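Local coordinates for protein ribosomal RNA small subunit methyltransferase E (Legionella pneumophila, PDB 5O95) that probably methylates N3 of a specific uridine in 16S rRNA of the assembled small ribosomal subunit, using S-adenosyl-L-methionine as methyl donor, at residues A27-V31 and G32-R36; M95-V98 and M99-A103; A128-M131 and H132-L135; W134-I137 and I138-A141. All coordinates share one frame; numbering follows the deposited sequence.

Contact 1 of 4, residues A27-V31 and G32-R36; sequences AGQHV and GVVLR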
ATOM      1  N   ALA B  27      17.302 -21.928  -2.356  1.00 19.93           N
ATOM      2  CA  ALA B  27      16.914 -21.811  -0.951  1.00 18.57           C
ATOM      3  C   ALA B  27      18.119 -22.005  -0.043  1.00 24.66           C
ATOM      4  O   ALA B  27      18.188 -21.399   1.030  1.00 22.70           O
ATOM      5  CB  ALA B  27      15.816 -22.828  -0.623  1.00 17.98           C
ATOM      6  N   GLY B  28      19.085 -22.829  -0.466  1.00 22.73           N
ATOM      7  CA  GLY B  28      20.303 -22.985   0.314  1.00 20.37           C
ATOM      8  C   GLY B  28      21.115 -21.708   0.345  1.00 27.79           C
ATOM      9  O   GLY B  28      21.727 -21.376   1.364  1.00 25.89           O
ATOM     10  N   GLN B  29      21.152 -20.991  -0.782  1.00 25.54           N
ATOM     11  CA  GLN B  29      21.772 -19.671  -0.811  1.00 24.40           C
ATOM     12  C   GLN B  29      21.045 -18.706   0.118  1.00 26.01           C
ATOM     13  O   GLN B  29      21.673 -17.991   0.907  1.00 32.04           O
ATOM     14  CB  GLN B  29      21.759 -19.144  -2.252  1.00 29.54           C
ATOM     15  CG  GLN B  29      22.011 -17.638  -2.394  1.00 34.67           C
ATOM     16  CD  GLN B  29      23.444 -17.258  -2.090  1.00 52.90           C
ATOM     17  OE1 GLN B  29      24.328 -18.116  -2.034  1.00 50.88           O
ATOM     18  NE2 GLN B  29      23.685 -15.965  -1.893  1.00 45.96           N
ATOM     19  N   HIS B  30      19.715 -18.671   0.026  1.00 27.02           N
ATOM     20  CA  HIS B  30      18.916 -17.798   0.881  1.00 21.75           C
ATOM     21  C   HIS B  30      19.142 -18.112   2.356  1.00 25.00           C
ATOM     22  O   HIS B  30      19.335 -17.204   3.171  1.00 27.28           O
ATOM     23  CB  HIS B  30      17.442 -17.945   0.516  1.00 22.06           C
ATOM     24  CG  HIS B  30      16.529 -17.045   1.285  1.00 31.50           C
ATOM     25  ND1 HIS B  30      16.943 -15.843   1.814  1.00 61.25           N
ATOM     26  CD2 HIS B  30      15.214 -17.156   1.586  1.00 41.54           C
ATOM     27  CE1 HIS B  30      15.927 -15.260   2.423  1.00 37.97           C
ATOM     28  NE2 HIS B  30      14.866 -16.035   2.299  1.00 47.28           N
ATOM     29  N   VAL B  31      19.125 -19.399   2.722  1.00 19.24           N
ATOM     30  CA  VAL B  31      19.171 -19.762   4.142  1.00 23.58           C
ATOM     31  C   VAL B  31      20.594 -19.718   4.692  1.00 22.51           C
ATOM     32  O   VAL B  31      20.836 -19.204   5.792  1.00 24.47           O
ATOM     33  CB  VAL B  31      18.520 -21.137   4.366  1.00 16.79           C
ATOM     34  CG1 VAL B  31      18.873 -21.664   5.754  1.00 19.64           C
ATOM     35  CG2 VAL B  31      17.027 -21.064   4.181  1.00 19.53           C
ATOM     36  N   GLY B  32      21.553 -20.274   3.960  1.00 23.05           N
ATOM     37  CA  GLY B  32      22.906 -20.380   4.456  1.00 26.64           C
ATOM     38  C   GLY B  32      23.715 -19.109   4.276  1.00 52.90           C
ATOM     39  O   GLY B  32      24.525 -18.768   5.142  1.00 37.02           O
ATOM     40  N   VAL B  33      23.499 -18.392   3.172  1.00 33.95           N
ATOM     41  CA  VAL B  33      24.333 -17.242   2.834  1.00 30.57           C
ATOM     42  C   VAL B  33      23.647 -15.921   3.168  1.00 33.33           C
ATOM     43  O   VAL B  33      24.211 -15.094   3.892  1.00 39.80           O
ATOM     44  CB  VAL B  33      24.800 -17.286   1.366  1.00 37.81           C
ATOM     45  CG1 VAL B  33      25.626 -16.050   1.035  1.00 40.92           C
ATOM     46  CG2 VAL B  33      25.597 -18.557   1.101  1.00 35.20           C
ATOM     47  N   VAL B  34      22.443 -15.698   2.633  1.00 30.23           N
ATOM     48  CA  VAL B  34      21.752 -14.433   2.874  1.00 30.93           C
ATOM     49  C   VAL B  34      21.357 -14.300   4.342  1.00 48.12           C
ATOM     50  O   VAL B  34      21.655 -13.293   4.991  1.00 40.18           O
ATOM     51  CB  VAL B  34      20.543 -14.273   1.936  1.00 33.09           C
ATOM     52  CG1 VAL B  34      19.795 -12.979   2.255  1.00 32.79           C
ATOM     53  CG2 VAL B  34      20.994 -14.289   0.486  1.00 31.23           C
ATOM     54  N   LEU B  35      20.675 -15.307   4.885  1.00 30.95           N
ATOM     55  CA  LEU B  35      20.244 -15.268   6.277  1.00 27.41           C
ATOM     56  C   LEU B  35      21.309 -15.755   7.251  1.00 27.23           C
ATOM     57  O   LEU B  35      21.152 -15.560   8.462  1.00 31.91           O
ATOM     58  CB  LEU B  35      18.966 -16.098   6.466  1.00 25.67           C
ATOM     59  CG  LEU B  35      17.736 -15.693   5.653  1.00 27.08           C
ATOM     60  CD1 LEU B  35      16.571 -16.622   5.975  1.00 27.19           C
ATOM     61  CD2 LEU B  35      17.357 -14.240   5.896  1.00 29.92           C
ATOM     62  N   ARG B  36      22.370 -16.399   6.762  1.00 24.22           N
ATOM     63  CA  ARG B  36      23.488 -16.850   7.599  1.00 25.98           C
ATOM     64  C   ARG B  36      23.051 -17.792   8.722  1.00 32.73           C
ATOM     65  O   ARG B  36      23.608 -17.770   9.822  1.00 35.04           O
ATOM     66  CB  ARG B  36      24.283 -15.679   8.171  1.00 33.56           C
ATOM     67  CG  ARG B  36      24.856 -14.787   7.135  1.00 27.47           C
ATOM     68  CD  ARG B  36      25.750 -13.793   7.811  1.00 34.38           C
ATOM     69  NE  ARG B  36      26.428 -12.939   6.857  1.00 43.25           N
ATOM     70  CZ  ARG B  36      26.964 -11.778   7.196  1.00 47.58           C
ATOM     71  NH1 ARG B  36      26.868 -11.376   8.452  1.00 33.31           N
ATOM     72  NH2 ARG B  36      27.577 -11.030   6.291  1.00 45.85           N
TER

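Contact 2 of 4, residues M95-V98 and M99-A103; sequences MEMV and MQKSA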
ATOM      1  N   MET B  95       5.477  -2.306 -10.494  1.00 17.62           N
ATOM      2  CA  MET B  95       4.918  -3.650 -10.570  1.00 20.74           C
ATOM      3  C   MET B  95       5.510  -4.537  -9.496  1.00 17.43           C
ATOM      4  O   MET B  95       4.808  -5.383  -8.930  1.00 18.71           O
ATOM      5  CB  MET B  95       5.181  -4.269 -11.936  1.00 19.11           C
ATOM      6  CG  MET B  95       4.461  -5.586 -12.155  1.00 22.51           C
ATOM      7  SD  MET B  95       2.657  -5.430 -12.147  1.00 24.10           S
ATOM      8  CE  MET B  95       2.350  -5.428 -13.920  1.00 23.50           C
ATOM      9  N   GLU B  96       6.790  -4.338  -9.177  1.00 19.21           N
ATOM     10  CA  GLU B  96       7.408  -5.173  -8.145  1.00 17.95           C
ATOM     11  C   GLU B  96       6.714  -4.963  -6.808  1.00 21.56           C
ATOM     12  O   GLU B  96       6.496  -5.913  -6.051  1.00 20.85           O
ATOM     13  CB  GLU B  96       8.897  -4.843  -8.056  1.00 22.64           C
ATOM     14  CG  GLU B  96       9.760  -5.409  -9.219  1.00 22.28           C
ATOM     15  CD  GLU B  96       9.538  -4.784 -10.601  1.00 28.02           C
ATOM     16  OE1 GLU B  96       8.956  -3.685 -10.727  1.00 29.52           O
ATOM     17  OE2 GLU B  96       9.992  -5.402 -11.592  1.00 30.83           O
ATOM     18  N   MET B  97       6.314  -3.732  -6.521  1.00 17.97           N
ATOM     19  CA  MET B  97       5.568  -3.454  -5.300  1.00 16.13           C
ATOM     20  C   MET B  97       4.202  -4.124  -5.336  1.00 18.39           C
ATOM     21  O   MET B  97       3.780  -4.743  -4.344  1.00 16.61           O
ATOM     22  CB  MET B  97       5.438  -1.930  -5.161  1.00 23.04           C
ATOM     23  CG  MET B  97       5.243  -1.452  -3.754  1.00 51.87           C
ATOM     24  SD  MET B  97       3.812  -0.389  -3.705  1.00 89.33           S
ATOM     25  CE  MET B  97       2.559  -1.593  -4.067  1.00 15.78           C
ATOM     26  N   VAL B  98       3.516  -4.051  -6.479  1.00 15.42           N
ATOM     27  CA  VAL B  98       2.197  -4.665  -6.611  1.00 15.00           C
ATOM     28  C   VAL B  98       2.281  -6.172  -6.434  1.00 17.47           C
ATOM     29  O   VAL B  98       1.410  -6.774  -5.807  1.00 17.48           O
ATOM     30  CB  VAL B  98       1.552  -4.300  -7.957  1.00 16.34           C
ATOM     31  CG1 VAL B  98       0.288  -5.090  -8.176  1.00 17.31           C
ATOM     32  CG2 VAL B  98       1.245  -2.800  -8.003  1.00 18.19           C
ATOM     33  N   MET B  99       3.288  -6.809  -7.049  1.00 15.06           N
ATOM     34  CA  MET B  99       3.479  -8.242  -6.866  1.00 14.01           C
ATOM     35  C   MET B  99       3.599  -8.590  -5.390  1.00 13.86           C
ATOM     36  O   MET B  99       2.971  -9.547  -4.913  1.00 17.70           O
ATOM     37  CB  MET B  99       4.732  -8.702  -7.615  1.00 17.28           C
ATOM     38  CG  MET B  99       4.620  -8.616  -9.135  1.00 18.99           C
ATOM     39  SD  MET B  99       3.469  -9.829  -9.804  1.00 18.81           S
ATOM     40  CE  MET B  99       3.225  -9.147 -11.458  1.00 19.05           C
ATOM     41  N   GLN B 100       4.442  -7.865  -4.653  1.00 14.05           N
ATOM     42  CA  GLN B 100       4.656  -8.204  -3.243  1.00 15.04           C
ATOM     43  C   GLN B 100       3.393  -7.975  -2.418  1.00 14.67           C
ATOM     44  O   GLN B 100       2.950  -8.859  -1.666  1.00 16.68           O
ATOM     45  CB  GLN B 100       5.826  -7.393  -2.688  1.00 21.18           C
ATOM     46  CG  GLN B 100       6.032  -7.582  -1.198  1.00 21.38           C
ATOM     47  CD  GLN B 100       7.158  -6.740  -0.651  1.00 26.01           C
ATOM     48  OE1 GLN B 100       6.944  -5.608  -0.216  1.00 31.91           O
ATOM     49  NE2 GLN B 100       8.371  -7.288  -0.664  1.00 32.52           N
ATOM     50  N   LYS B 101       2.796  -6.799  -2.543  1.00 15.17           N
ATOM     51  CA  LYS B 101       1.686  -6.459  -1.674  1.00 13.75           C
ATOM     52  C   LYS B 101       0.396  -7.176  -2.058  1.00 13.52           C
ATOM     53  O   LYS B 101      -0.441  -7.413  -1.175  1.00 16.25           O
ATOM     54  CB  LYS B 101       1.531  -4.936  -1.649  1.00 16.45           C
ATOM     55  CG  LYS B 101       2.792  -4.283  -1.005  1.00 23.43           C
ATOM     56  CD  LYS B 101       2.610  -2.885  -0.509  1.00 38.28           C
ATOM     57  CE  LYS B 101       3.923  -2.426   0.127  1.00 37.07           C
ATOM     58  NZ  LYS B 101       4.534  -3.498   0.979  1.00 40.70           N
ATOM     59  N   SER B 102       0.193  -7.499  -3.340  1.00 16.51           N
ATOM     60  CA  SER B 102      -1.026  -8.217  -3.690  1.00 12.49           C
ATOM     61  C   SER B 102      -0.984  -9.632  -3.125  1.00 13.59           C
ATOM     62  O   SER B 102      -2.005 -10.157  -2.672  1.00 17.58           O
ATOM     63  CB  SER B 102      -1.262  -8.213  -5.196  1.00 15.58           C
ATOM     64  OG  SER B 102      -0.268  -8.958  -5.874  1.00 16.03           O
ATOM     65  N   ALA B 103       0.205 -10.239  -3.111  1.00 15.93           N
ATOM     66  CA  ALA B 103       0.383 -11.520  -2.436  1.00 14.83           C
ATOM     67  C   ALA B 103       0.036 -11.432  -0.945  1.00 16.09           C
ATOM     68  O   ALA B 103      -0.659 -12.307  -0.405  1.00 14.95           O
ATOM     69  CB  ALA B 103       1.811 -12.032  -2.671  1.00 13.90           C
TER

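Contact 3 of 4, residues A128-M131 and H132-L135; sequences AKKM and HQWL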
ATOM      1  N   ALA B 128      10.531 -12.217 -20.071  1.00 21.98           N
ATOM      2  CA  ALA B 128      10.833 -13.486 -19.404  1.00 21.32           C
ATOM      3  C   ALA B 128      11.625 -13.252 -18.126  1.00 22.73           C
ATOM      4  O   ALA B 128      11.389 -13.913 -17.107  1.00 24.46           O
ATOM      5  CB  ALA B 128      11.604 -14.408 -20.347  1.00 26.93           C
ATOM      6  N   LYS B 129      12.579 -12.317 -18.156  1.00 24.53           N
ATOM      7  CA  LYS B 129      13.313 -12.026 -16.932  1.00 22.08           C
ATOM      8  C   LYS B 129      12.397 -11.413 -15.881  1.00 20.96           C
ATOM      9  O   LYS B 129      12.513 -11.730 -14.698  1.00 25.10           O
ATOM     10  CB  LYS B 129      14.489 -11.096 -17.211  1.00 26.29           C
ATOM     11  CG  LYS B 129      15.586 -11.745 -18.068  1.00 33.63           C
ATOM     12  CD  LYS B 129      16.740 -10.787 -18.314  1.00 62.26           C
ATOM     13  CE  LYS B 129      17.667 -11.327 -19.393  1.00 57.38           C
ATOM     14  NZ  LYS B 129      18.023 -12.748 -19.124  1.00 50.82           N
ATOM     15  N   LYS B 130      11.515 -10.497 -16.293  1.00 22.45           N
ATOM     16  CA  LYS B 130      10.589  -9.892 -15.334  1.00 23.82           C
ATOM     17  C   LYS B 130       9.668 -10.932 -14.716  1.00 21.59           C
ATOM     18  O   LYS B 130       9.412 -10.901 -13.509  1.00 22.86           O
ATOM     19  CB  LYS B 130       9.781  -8.786 -16.012  1.00 20.69           C
ATOM     20  CG  LYS B 130      10.548  -7.501 -16.203  1.00 28.07           C
ATOM     21  CD  LYS B 130      10.806  -6.872 -14.847  1.00 29.51           C
ATOM     22  CE  LYS B 130      11.229  -5.426 -15.000  1.00 32.24           C
ATOM     23  NZ  LYS B 130      11.824  -4.951 -13.720  1.00 36.98           N
ATOM     24  N   MET B 131       9.175 -11.875 -15.522  1.00 21.36           N
ATOM     25  CA  MET B 131       8.286 -12.905 -14.987  1.00 19.14           C
ATOM     26  C   MET B 131       9.001 -13.786 -13.964  1.00 23.60           C
ATOM     27  O   MET B 131       8.408 -14.169 -12.940  1.00 20.16           O
ATOM     28  CB  MET B 131       7.698 -13.736 -16.127  1.00 22.74           C
ATOM     29  CG  MET B 131       6.755 -12.949 -17.059  1.00 22.74           C
ATOM     30  SD  MET B 131       5.207 -12.638 -16.177  1.00 24.48           S
ATOM     31  CE  MET B 131       4.542 -14.310 -16.000  1.00 22.34           C
ATOM     32  N   HIS B 132      10.279 -14.100 -14.211  1.00 21.50           N
ATOM     33  CA  HIS B 132      11.064 -14.859 -13.232  1.00 19.87           C
ATOM     34  C   HIS B 132      11.217 -14.069 -11.940  1.00 19.37           C
ATOM     35  O   HIS B 132      10.977 -14.588 -10.838  1.00 21.09           O
ATOM     36  CB  HIS B 132      12.442 -15.186 -13.819  1.00 22.05           C
ATOM     37  CG  HIS B 132      13.296 -16.020 -12.913  1.00 26.86           C
ATOM     38  ND1 HIS B 132      13.187 -17.394 -12.849  1.00 29.25           N
ATOM     39  CD2 HIS B 132      14.272 -15.680 -12.035  1.00 23.32           C
ATOM     40  CE1 HIS B 132      14.048 -17.863 -11.962  1.00 35.76           C
ATOM     41  NE2 HIS B 132      14.721 -16.844 -11.455  1.00 25.84           N
ATOM     42  N   GLN B 133      11.559 -12.777 -12.069  1.00 20.27           N
ATOM     43  CA  GLN B 133      11.775 -11.937 -10.900  1.00 21.34           C
ATOM     44  C   GLN B 133      10.480 -11.722 -10.139  1.00 18.76           C
ATOM     45  O   GLN B 133      10.477 -11.738  -8.906  1.00 19.40           O
ATOM     46  CB  GLN B 133      12.350 -10.590 -11.334  1.00 22.34           C
ATOM     47  CG  GLN B 133      13.728 -10.714 -11.936  1.00 35.89           C
ATOM     48  CD  GLN B 133      14.150  -9.462 -12.677  1.00 68.32           C
ATOM     49  OE1 GLN B 133      13.531  -8.404 -12.537  1.00 43.23           O
ATOM     50  NE2 GLN B 133      15.203  -9.577 -13.480  1.00 53.15           N
ATOM     51  N   TRP B 134       9.373 -11.527 -10.864  1.00 19.51           N
ATOM     52  CA  TRP B 134       8.083 -11.308 -10.217  1.00 23.99           C
ATOM     53  C   TRP B 134       7.607 -12.554  -9.495  1.00 16.07           C
ATOM     54  O   TRP B 134       7.037 -12.454  -8.396  1.00 18.45           O
ATOM     55  CB  TRP B 134       7.033 -10.883 -11.237  1.00 17.34           C
ATOM     56  CG  TRP B 134       7.282  -9.535 -11.807  1.00 17.59           C
ATOM     57  CD1 TRP B 134       8.051  -8.539 -11.265  1.00 17.33           C
ATOM     58  CD2 TRP B 134       6.780  -9.034 -13.045  1.00 19.24           C
ATOM     59  NE1 TRP B 134       8.045  -7.437 -12.093  1.00 17.90           N
ATOM     60  CE2 TRP B 134       7.272  -7.718 -13.192  1.00 21.49           C
ATOM     61  CE3 TRP B 134       5.952  -9.564 -14.040  1.00 19.98           C
ATOM     62  CZ2 TRP B 134       6.975  -6.926 -14.306  1.00 19.08           C
ATOM     63  CZ3 TRP B 134       5.659  -8.771 -15.158  1.00 20.07           C
ATOM     64  CH2 TRP B 134       6.162  -7.465 -15.267  1.00 21.21           C
ATOM     65  N   LEU B 135       7.828 -13.737 -10.084  1.00 16.24           N
ATOM     66  CA  LEU B 135       7.491 -14.970  -9.358  1.00 15.77           C
ATOM     67  C   LEU B 135       8.281 -15.056  -8.069  1.00 14.65           C
ATOM     68  O   LEU B 135       7.726 -15.423  -7.021  1.00 16.13           O
ATOM     69  CB  LEU B 135       7.752 -16.228 -10.198  1.00 18.26           C
ATOM     70  CG  LEU B 135       7.470 -17.539  -9.435  1.00 17.44           C
ATOM     71  CD1 LEU B 135       5.984 -17.681  -9.189  1.00 25.21           C
ATOM     72  CD2 LEU B 135       8.015 -18.726 -10.219  1.00 21.34           C
TER
HETATM   73  O   HOH W   1      15.187 -12.701 -14.055  1.00 43.14           O
HETATM   74  O   HOH W   2      14.292  -6.134 -13.313  1.00 43.23           O

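Contact 4 of 4, residues W134-I137 and I138-A141; sequences WLNI and IIGA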
ATOM      1  N   TRP B 134       9.373 -11.527 -10.864  1.00 19.51           N
ATOM      2  CA  TRP B 134       8.083 -11.308 -10.217  1.00 23.99           C
ATOM      3  C   TRP B 134       7.607 -12.554  -9.495  1.00 16.07           C
ATOM      4  O   TRP B 134       7.037 -12.454  -8.396  1.00 18.45           O
ATOM      5  CB  TRP B 134       7.033 -10.883 -11.237  1.00 17.34           C
ATOM      6  CG  TRP B 134       7.282  -9.535 -11.807  1.00 17.59           C
ATOM      7  CD1 TRP B 134       8.051  -8.539 -11.265  1.00 17.33           C
ATOM      8  CD2 TRP B 134       6.780  -9.034 -13.045  1.00 19.24           C
ATOM      9  NE1 TRP B 134       8.045  -7.437 -12.093  1.00 17.90           N
ATOM     10  CE2 TRP B 134       7.272  -7.718 -13.192  1.00 21.49           C
ATOM     11  CE3 TRP B 134       5.952  -9.564 -14.040  1.00 19.98           C
ATOM     12  CZ2 TRP B 134       6.975  -6.926 -14.306  1.00 19.08           C
ATOM     13  CZ3 TRP B 134       5.659  -8.771 -15.158  1.00 20.07           C
ATOM     14  CH2 TRP B 134       6.162  -7.465 -15.267  1.00 21.21           C
ATOM     15  N   LEU B 135       7.828 -13.737 -10.084  1.00 16.24           N
ATOM     16  CA  LEU B 135       7.491 -14.970  -9.358  1.00 15.77           C
ATOM     17  C   LEU B 135       8.281 -15.056  -8.069  1.00 14.65           C
ATOM     18  O   LEU B 135       7.726 -15.423  -7.021  1.00 16.13           O
ATOM     19  CB  LEU B 135       7.752 -16.228 -10.198  1.00 18.26           C
ATOM     20  CG  LEU B 135       7.470 -17.539  -9.435  1.00 17.44           C
ATOM     21  CD1 LEU B 135       5.984 -17.681  -9.189  1.00 25.21           C
ATOM     22  CD2 LEU B 135       8.015 -18.726 -10.219  1.00 21.34           C
ATOM     23  N   ASN B 136       9.571 -14.726  -8.119  1.00 17.85           N
ATOM     24  CA  ASN B 136      10.369 -14.803  -6.900  1.00 17.84           C
ATOM     25  C   ASN B 136       9.908 -13.787  -5.855  1.00 18.41           C
ATOM     26  O   ASN B 136       9.939 -14.081  -4.663  1.00 18.69           O
ATOM     27  CB  ASN B 136      11.872 -14.764  -7.204  1.00 18.21           C
ATOM     28  CG  ASN B 136      12.388 -16.097  -7.757  1.00 20.96           C
ATOM     29  OD1 ASN B 136      11.751 -17.133  -7.560  1.00 23.43           O
ATOM     30  ND2 ASN B 136      13.536 -16.075  -8.423  1.00 23.96           N
ATOM     31  N   ILE B 137       9.442 -12.609  -6.277  1.00 17.60           N
ATOM     32  CA  ILE B 137       8.899 -11.644  -5.320  1.00 16.75           C
ATOM     33  C   ILE B 137       7.633 -12.175  -4.665  1.00 15.95           C
ATOM     34  O   ILE B 137       7.418 -12.000  -3.456  1.00 17.28           O
ATOM     35  CB  ILE B 137       8.652 -10.315  -6.043  1.00 13.50           C
ATOM     36  CG1 ILE B 137       9.989  -9.687  -6.351  1.00 18.11           C
ATOM     37  CG2 ILE B 137       7.789  -9.371  -5.198  1.00 18.54           C
ATOM     38  CD1 ILE B 137       9.894  -8.536  -7.365  1.00 20.26           C
ATOM     39  N   ILE B 138       6.765 -12.817  -5.453  1.00 15.22           N
ATOM     40  CA  ILE B 138       5.547 -13.392  -4.894  1.00 13.25           C
ATOM     41  C   ILE B 138       5.886 -14.490  -3.900  1.00 14.92           C
ATOM     42  O   ILE B 138       5.317 -14.556  -2.804  1.00 16.02           O
ATOM     43  CB  ILE B 138       4.648 -13.903  -6.025  1.00 15.04           C
ATOM     44  CG1 ILE B 138       4.138 -12.719  -6.865  1.00 15.83           C
ATOM     45  CG2 ILE B 138       3.547 -14.776  -5.488  1.00 22.57           C
ATOM     46  CD1 ILE B 138       3.490 -13.173  -8.144  1.00 22.69           C
ATOM     47  N   ILE B 139       6.837 -15.359  -4.260  1.00 14.34           N
ATOM     48  CA  ILE B 139       7.225 -16.433  -3.336  1.00 14.82           C
ATOM     49  C   ILE B 139       7.773 -15.847  -2.040  1.00 15.88           C
ATOM     50  O   ILE B 139       7.400 -16.275  -0.931  1.00 15.89           O
ATOM     51  CB  ILE B 139       8.234 -17.379  -4.005  1.00 15.54           C
ATOM     52  CG1 ILE B 139       7.512 -18.247  -5.028  1.00 14.06           C
ATOM     53  CG2 ILE B 139       8.835 -18.330  -2.959  1.00 16.74           C
ATOM     54  CD1 ILE B 139       8.455 -18.975  -6.024  1.00 17.07           C
ATOM     55  N   GLY B 140       8.633 -14.829  -2.162  1.00 16.91           N
ATOM     56  CA  GLY B 140       9.170 -14.174  -0.986  1.00 13.11           C
ATOM     57  C   GLY B 140       8.075 -13.573  -0.127  1.00 15.15           C
ATOM     58  O   GLY B 140       8.131 -13.632   1.103  1.00 15.67           O
ATOM     59  N   ALA B 141       7.055 -12.994  -0.766  1.00 16.11           N
ATOM     60  CA  ALA B 141       5.961 -12.390  -0.007  1.00 17.16           C
ATOM     61  C   ALA B 141       5.118 -13.452   0.700  1.00 13.72           C
ATOM     62  O   ALA B 141       4.623 -13.222   1.812  1.00 17.78           O
ATOM     63  CB  ALA B 141       5.097 -11.519  -0.931  1.00 18.26           C
TER

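Contact 1 of 4, residues A27-V31 and G32-R36
Around the carbonyl of Q29 the backbone bonds of this helix change step. G32 N still reaches back four residues to G28 O at 2.8 Å, but Q29 O accepts twice, from V33 N at 2.9 Å and from V34 N at 3.0 Å. The two bonds differ in quality: the bond from V34 N is nearly straight (164° at its hydrogen), whereas V33 N comes in from above the carbonyl plane with an angle of 142°. L35 N then bonds H30 O, five residues back. This i to i+5 pattern is a wider pi-type turn late in helix 25-34, in the PUA-family part of the chain; R36, with positive phi, is the first residue past it to depart from helical phi/psi.

Side-chain contacts follow the widened turn. Swung away from its backbone N (chi1 -177°), the imidazole of H30 receives L35 over one face, with CD1 of L35 4.2 Å from the ring centroid of H30 in a CH-pi contact offset toward the rim. V34 CB meets the same ring at its edge, 3.9 Å from H30 ND1. One residue earlier, the bent chain of Q29 lays its amide against V33, Q29 OE1 lying 3.4 Å from V33 CG2 and Q29 NE2 3.5 Å from V33 CG1. A27, H30 and V31 rest on I9 of strand 8-10, and A27 N bonds S24 OG.

Contact 2 of 4, residues M95-V98 and M99-A103
M99 packs back along its own helix onto M95, one turn earlier. Its CB lies near the carbonyl oxygens of M95 and E96, and CG, set beside the backbone N (chi1 -67°), passes 3.2 Å from M95 O, the oxygen that M99 N also bonds at 2.8 Å. A bend at chi2 turns SD aside, and an extended last torsion carries CE on to M95; the two methionine chains cross at an angle, CE of M99 lying 3.8 Å from both M95 SD and M95 CG.

A turn further on, S102 OG donates to V98 O at 2.8 Å. S102 N bonds the same oxygen from the other face of the carbonyl plane, giving V98 O two donors. M97 CE lies against K101 CD, while the ammonium of K101 forms a salt bridge with E228 and a hydrogen bond with T229, both of the second subunit.

Helix 94-104 is the crossover of a beta-alpha-beta unit: M95 and V98 face strand 82-88, S102 and M99 touch I110 of strand 109-114, M99 also meets W134 and I138 of helix 124-145, and M97 and V98 border E228 of helix 227-242 of the same chain. T227, which binds S-adenosyl-L-methionine, lies about 6 Å from V98 between side chains.

Contact 3 of 4, residues A128-M131 and H132-L135
Four successive i to i+4 bonds run between A128-M131 and H132-L135 in a regular alpha helix, the shortest from W134 N to K130 O at 2.7 Å. That same carbonyl oxygen lies over the indole of W134, 3.0 Å from CG of W134, because CG stands beside its backbone N (chi1 -68°) and the ring folds back along the preceding turn. The side chain of K130 adds to its own carbonyl in covering the ring: its CB sits 3.8 Å from the centroid of the six-membered ring of W134, 13° off the normal, a CH-pi contact over the face. M131 approaches obliquely instead, its SD 3.8 Å from W134 CE3, making a Met-aromatic contact.

Q133 is linked to the preceding turn through two waters. NE2 donates to one that in turn donates to K129 O. The second donates a hydrogen bond to Q133 OE1 and accepts from K130 NZ at 2.8 Å, joining two side chains whose own polar ends, Q133 OE1 and K130 NZ, are 4.0 Å apart. The ammonium of K130 also forms a salt bridge with E96, and the same carboxylate oxygen probably accepts from W134 NE1, which would fix both the lysine tip and the turn of the indole.

M131 and W134 face L153 on strand 152-158. Helix 124-145 is the beta-alpha-beta crossover between strands 109-114 and 152-158 of the SPOUT-family methyltransferase domain.

Contact 4 of 4, residues W134-I137 and I138-A141
L135 and I139 meet at an angle one turn apart on helix 124-145, CG of L135 lying 3.8 Å from CD1 of I139. I139 CG1 is set beside its own backbone N (chi1 -74°), which sends CD1 back toward the earlier turn, where it also lies 3.8 Å from L135 O. N136 runs alongside I139 and points the same way; its OD1 comes no nearer than 4.1 Å to I139 CD1.

I138 repeats the backward lean on another side of the helix. Its CG1 passes 3.3 Å from W134 O, the carbonyl that I138 N bonds at 3.0 Å, and I138 CD1 stays close to the same oxygen, at 3.6 Å. A141 CB sits 3.5 Å from I137 O in like manner. Bonds from I139 N, G140 N and A141 N, each 2.9 Å to L135 O, N136 O and I137 O respectively, complete the turn.

Away from these segments, I138 meets M99, I110, I150 and P151, while I137 touches E96 of helix 94-104 and I139 touches I150. Apart from the N136 amide, the side chains meet through carbon and the polar bonding is left to the backbone, consistent with van der Waals cohesion, with I138 the buried member of the isoleucines.

Overall arrangement
Contact 2 is the buried member of the set, contact 3 lies at the surface, and contacts 1 and 4 are partly buried. Contacts 3 and 4 are consecutive lengths of helix 124-145 sharing W134 and L135, and both touch contact 2, whose helix 94-104 precedes them in the parallel sheet's crossovers; a salt bridge and methionine-tryptophan packing join the two helices. Contact 2 alone touches the second subunit. Chemistry shifts with place: buried methionine packing in contact 2, a tryptophan face and water-bridged polar chains in contact 3, mainly aliphatic chains in contact 4. Contact 1 stands apart in the PUA domain, about 7 Å from contact 4 between nearest atoms, and alone has a pi-type turn.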